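Local coordinates for trichothecene 3-O-acetyltransferase (Gibberella zeae, PDB 2RKV), which transfers an acetyl group from acetyl-CoA to the 3-hydroxyl of trichothecene mycotoxins such as deoxynivalenol and T-2, as a member of the BAHD acyltransferase superfamily, at residues D209-K214 against M312-S317. Sequence-based numbering, arbitrary orientation. Where two conformers were deposited one is given.
Sequences DHQIVK and MTYHNS. With ZBA (12,13-Epoxytrichothec-9-ene-3,4,8,15-tetrol-4,15-diacetate-8-isovalerate), chain D.
His210 and Gln211, in the loop before strand 229-236, meet Tyr314 at two different parts of its ring, a worked example of how one tyrosine can join a loop to an outermost strand of a sheet. The apolar part is a CH-pi contact: CB of His210 sits over the ring centre of Tyr314, 3.8 Å from the centroid and 8° off the ring normal. The two side chains slide past each other in opposite directions, CD2 of His210 3.5 Å from CB of Tyr314 and the ring planes oblique at 42°. Farther out, His210 and Asn316 reach tip to tip; ND2 of Asn316 is hydrogen-bonded to Glu288 on strand 286-294.

The polar part lies at the ring's edge. The side chain of Gln211, extended beyond CG, crosses that of Tyr314 at about a right angle, and NE2 of Gln211 donates to OH of Tyr314 at 3.0 Å (155°), the acceptor lying in the amide plane. OH of Tyr314 also bonds Leu365 O, and His210 ND1 bonds Asp368. The hydroxyl of buried Tyr314 thus takes part in two hydrogen bonds while a methylene packs on its ring, which would limit the ring's movement; Gln211 NE2 links it to Asn311, which with Met312 belongs to the toxin pocket on the same strand.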
ATOM      1  N   ASP A 209       2.532 -19.654   9.287  1.00 13.35           N
ATOM      2  CA  ASP A 209       2.297 -19.168  10.642  1.00 13.15           C
ATOM      3  C   ASP A 209       1.689 -17.766  10.540  1.00 12.82           C
ATOM      4  O   ASP A 209       2.120 -16.962   9.703  1.00 12.12           O
ATOM      5  CB  ASP A 209       3.620 -19.076  11.419  1.00 13.77           C
ATOM      6  CG  ASP A 209       4.087 -20.421  11.988  1.00 15.15           C
ATOM      7  OD1 ASP A 209       3.381 -21.448  11.870  1.00 15.76           O
ATOM      8  OD2 ASP A 209       5.191 -20.432  12.579  1.00 17.00           O
ATOM      9  N   HIS A 210       0.690 -17.476  11.378  1.00 12.53           N
ATOM     10  CA  HIS A 210       0.044 -16.152  11.445  1.00 12.90           C
ATOM     11  C   HIS A 210      -0.799 -15.810  10.215  1.00 12.58           C
ATOM     12  O   HIS A 210      -1.236 -14.663  10.067  1.00 13.14           O
ATOM     13  CB  HIS A 210       1.062 -15.026  11.677  1.00 13.02           C
ATOM     14  CG  HIS A 210       2.103 -15.351  12.699  1.00 15.07           C
ATOM     15  ND1 HIS A 210       1.806 -15.504  14.035  1.00 15.62           N
ATOM     16  CD2 HIS A 210       3.437 -15.555  12.582  1.00 16.20           C
ATOM     17  CE1 HIS A 210       2.912 -15.789  14.698  1.00 16.51           C
ATOM     18  NE2 HIS A 210       3.915 -15.825  13.842  1.00 15.73           N
ATOM     19  N   GLN A 211      -1.041 -16.795   9.348  1.00 12.57           N
ATOM     20  CA  GLN A 211      -1.755 -16.516   8.089  1.00 12.43           C
ATOM     21  C   GLN A 211      -3.019 -17.341   7.858  1.00 12.95           C
ATOM     22  O   GLN A 211      -3.709 -17.163   6.853  1.00 12.30           O
ATOM     23  CB  GLN A 211      -0.806 -16.626   6.898  1.00 11.91           C
ATOM     24  CG  GLN A 211       0.340 -15.619   6.991  1.00 12.02           C
ATOM     25  CD  GLN A 211       1.298 -15.694   5.827  1.00 11.09           C
ATOM     26  OE1 GLN A 211       1.594 -16.774   5.317  1.00 11.56           O
ATOM     27  NE2 GLN A 211       1.807 -14.532   5.409  1.00 11.06           N
ATOM     28  N   ILE A 212      -3.322 -18.241   8.789  1.00 13.87           N
ATOM     29  CA  ILE A 212      -4.542 -19.025   8.707  1.00 14.67           C
ATOM     30  C   ILE A 212      -5.372 -18.762   9.959  1.00 15.55           C
ATOM     31  O   ILE A 212      -4.903 -18.966  11.083  1.00 15.05           O
ATOM     32  CB  ILE A 212      -4.253 -20.533   8.526  1.00 14.91           C
ATOM     33  CG1 ILE A 212      -3.384 -20.765   7.283  1.00 15.68           C
ATOM     34  CG2 ILE A 212      -5.574 -21.316   8.399  1.00 15.99           C
ATOM     35  CD1 ILE A 212      -2.817 -22.165   7.181  1.00 17.31           C
ATOM     36  N   VAL A 213      -6.594 -18.282   9.751  1.00 15.90           N
ATOM     37  CA  VAL A 213      -7.516 -17.985  10.848  1.00 17.70           C
ATOM     38  C   VAL A 213      -7.900 -19.297  11.537  1.00 18.27           C
ATOM     39  O   VAL A 213      -8.171 -20.303  10.872  1.00 18.63           O
ATOM     40  CB  VAL A 213      -8.774 -17.223  10.333  1.00 17.48           C
ATOM     41  CG1 VAL A 213      -9.838 -17.107  11.423  1.00 19.04           C
ATOM     42  CG2 VAL A 213      -8.394 -15.839   9.821  1.00 18.07           C
ATOM     43  N   LYS A 214      -7.864 -19.283  12.867  1.00 19.13           N
ATOM     44  CA  LYS A 214      -8.262 -20.424  13.687  1.00 20.44           C
ATOM     45  C   LYS A 214      -9.287 -19.940  14.700  1.00 20.63           C
ATOM     46  O   LYS A 214      -9.225 -18.790  15.155  1.00 20.28           O
ATOM     47  CB  LYS A 214      -7.054 -21.027  14.401  1.00 20.25           C
ATOM     48  CG  LYS A 214      -6.076 -21.750  13.484  1.00 21.21           C
ATOM     49  CD  LYS A 214      -4.932 -22.385  14.265  1.00 22.20           C
ATOM     50  CE  LYS A 214      -3.927 -21.339  14.725  1.00 24.76           C
ATOM     51  NZ  LYS A 214      -2.859 -21.938  15.574  1.00 27.53           N
ATOM     52  N   MET A 312       4.122 -10.831   4.230  1.00 11.02           N
ATOM     53  CA  MET A 312       4.367 -10.086   5.460  0.50 11.33           C
ATOM     54  C   MET A 312       5.494 -10.767   6.225  1.00 11.35           C
ATOM     55  O   MET A 312       5.733 -11.966   6.038  1.00 11.16           O
ATOM     56  CB  MET A 312       3.125 -10.088   6.359  0.50 11.51           C
ATOM     57  CG  MET A 312       1.812  -9.716   5.680  0.50 13.56           C
ATOM     58  SD  MET A 312       1.735  -7.992   5.178  0.50 17.22           S
ATOM     59  CE  MET A 312       1.662  -7.179   6.763  0.50 16.23           C
ATOM     60  N   THR A 313       6.164 -10.011   7.085  1.00 10.80           N
ATOM     61  CA  THR A 313       6.981 -10.613   8.137  1.00 11.06           C
ATOM     62  C   THR A 313       6.240 -10.336   9.450  1.00 10.41           C
ATOM     63  O   THR A 313       5.560  -9.313   9.597  1.00 10.58           O
ATOM     64  CB  THR A 313       8.443 -10.099   8.173  1.00 11.18           C
ATOM     65  OG1 THR A 313       8.463  -8.683   8.379  1.00 11.89           O
ATOM     66  CG2 THR A 313       9.187 -10.453   6.879  1.00 12.30           C
ATOM     67  N   TYR A 314       6.359 -11.267  10.395  1.00 10.51           N
ATOM     68  CA  TYR A 314       5.630 -11.189  11.662  1.00 10.77           C
ATOM     69  C   TYR A 314       6.617 -11.189  12.809  1.00 11.08           C
ATOM     70  O   TYR A 314       7.594 -11.941  12.795  1.00 11.41           O
ATOM     71  CB  TYR A 314       4.652 -12.364  11.811  1.00 10.80           C
ATOM     72  CG  TYR A 314       3.668 -12.425  10.660  1.00 11.16           C
ATOM     73  CD1 TYR A 314       3.912 -13.242   9.558  1.00 10.87           C
ATOM     74  CD2 TYR A 314       2.523 -11.624  10.655  1.00 12.40           C
ATOM     75  CE1 TYR A 314       3.032 -13.269   8.472  1.00 10.30           C
ATOM     76  CE2 TYR A 314       1.635 -11.651   9.581  1.00 11.76           C
ATOM     77  CZ  TYR A 314       1.899 -12.464   8.496  1.00 11.64           C
ATOM     78  OH  TYR A 314       1.019 -12.491   7.433  1.00 11.67           O
ATOM     79  N   HIS A 315       6.339 -10.346  13.796  1.00 11.27           N
ATOM     80  CA  HIS A 315       7.253 -10.115  14.913  1.00 12.10           C
ATOM     81  C   HIS A 315       6.429 -10.045  16.185  1.00 12.51           C
ATOM     82  O   HIS A 315       5.620  -9.139  16.358  1.00 12.03           O
ATOM     83  CB  HIS A 315       8.050  -8.829  14.676  1.00 12.03           C
ATOM     84  CG  HIS A 315       8.687  -8.769  13.321  1.00 12.12           C
ATOM     85  ND1 HIS A 315       8.005  -8.358  12.193  1.00 14.19           N
ATOM     86  CD2 HIS A 315       9.928  -9.112  12.907  1.00 11.75           C
ATOM     87  CE1 HIS A 315       8.812  -8.428  11.146  1.00 11.64           C
ATOM     88  NE2 HIS A 315       9.981  -8.890  11.549  1.00 14.99           N
ATOM     89  N   ASN A 316       6.621 -11.034  17.053  1.00 13.38           N
ATOM     90  CA  ASN A 316       5.813 -11.166  18.260  1.00 14.22           C
ATOM     91  C   ASN A 316       6.625 -10.894  19.514  1.00 14.62           C
ATOM     92  O   ASN A 316       7.735 -11.408  19.677  1.00 14.99           O
ATOM     93  CB  ASN A 316       5.161 -12.546  18.311  1.00 14.62           C
ATOM     94  CG  ASN A 316       4.094 -12.711  17.250  1.00 14.88           C
ATOM     95  OD1 ASN A 316       2.950 -12.326  17.451  1.00 16.98           O
ATOM     96  ND2 ASN A 316       4.475 -13.261  16.104  1.00 16.00           N
ATOM     97  N   SER A 317       6.065 -10.066  20.386  1.00 14.68           N
ATOM     98  CA  SER A 317       6.715  -9.688  21.641  1.00 14.98           C
ATOM     99  C   SER A 317       5.623  -9.274  22.623  1.00 15.07           C
ATOM    100  O   SER A 317       4.477  -9.729  22.503  1.00 15.28           O
ATOM    101  CB  SER A 317       7.726  -8.555  21.396  1.00 14.99           C
ATOM    102  OG  SER A 317       8.511  -8.264  22.553  1.00 15.18           O
TER
HETATM  103  O18 ZBA D 454      -6.782  -4.452   6.909  0.70 22.71           O
HETATM  104  C44 ZBA D 454      -7.290  -4.701   5.892  0.70 21.78           C
HETATM  105  C45 ZBA D 454      -8.560  -5.449   5.705  0.70 22.72           C
HETATM  106  C46 ZBA D 454      -9.663  -4.560   5.361  0.70 23.48           C
HETATM  107  C48 ZBA D 454      -9.862  -3.578   6.396  0.70 23.20           C
HETATM  108  C47 ZBA D 454     -11.028  -5.166   5.246  0.70 23.39           C
HETATM  109  O17 ZBA D 454      -6.765  -4.281   4.736  0.70 19.79           O
HETATM  110  C31 ZBA D 454      -5.667  -3.357   4.705  0.70 16.90           C
HETATM  111  C30 ZBA D 454      -4.350  -4.048   4.826  0.70 15.48           C
HETATM  112  C32 ZBA D 454      -5.848  -2.570   3.462  0.70 16.60           C
HETATM  113  C39 ZBA D 454      -7.122  -1.757   3.423  0.70 15.96           C
HETATM  114  C33 ZBA D 454      -4.990  -2.621   2.490  0.70 15.56           C
HETATM  115  C34 ZBA D 454      -3.745  -3.422   2.508  0.70 15.15           C
HETATM  116  O10 ZBA D 454      -2.716  -2.482   2.879  0.70 15.75           O
HETATM  117  C29 ZBA D 454      -3.748  -4.579   3.526  0.70 15.21           C
HETATM  118  C38 ZBA D 454      -4.628  -5.695   2.974  0.70 16.40           C
HETATM  119  O12 ZBA D 454      -5.173  -6.466   4.034  0.70 17.64           O
HETATM  120  C40 ZBA D 454      -5.314  -7.778   3.933  0.70 19.26           C
HETATM  121  C41 ZBA D 454      -5.939  -8.333   5.191  0.70 18.87           C
HETATM  122  O13 ZBA D 454      -5.004  -8.435   3.060  0.70 20.96           O
HETATM  123  C28 ZBA D 454      -2.263  -5.104   3.720  0.70 15.36           C
HETATM  124  C37 ZBA D 454      -2.155  -6.369   4.594  0.70 14.73           C
HETATM  125  C35 ZBA D 454      -1.451  -3.931   4.255  0.70 15.30           C
HETATM  126  C25 ZBA D 454      -1.438  -3.006   3.094  0.70 15.55           C
HETATM  127  C36 ZBA D 454      -1.033  -3.653   5.599  0.70 15.48           C
HETATM  128  O11 ZBA D 454      -0.145  -4.300   4.720  0.70 16.00           O
HETATM  129  C27 ZBA D 454      -1.572  -5.268   2.325  0.70 15.43           C
HETATM  130  C26 ZBA D 454      -0.987  -3.909   1.991  0.70 15.26           C
HETATM  131  O16 ZBA D 454      -1.364  -3.445   0.725  0.70 15.70           O
HETATM  132  O14 ZBA D 454      -0.483  -6.172   2.538  0.70 15.91           O
HETATM  133  C42 ZBA D 454       0.064  -6.974   1.633  0.70 18.02           C
HETATM  134  O15 ZBA D 454       0.971  -7.698   1.885  0.70 19.29           O
HETATM  135  C43 ZBA D 454      -0.544  -6.800   0.340  0.70 17.42           C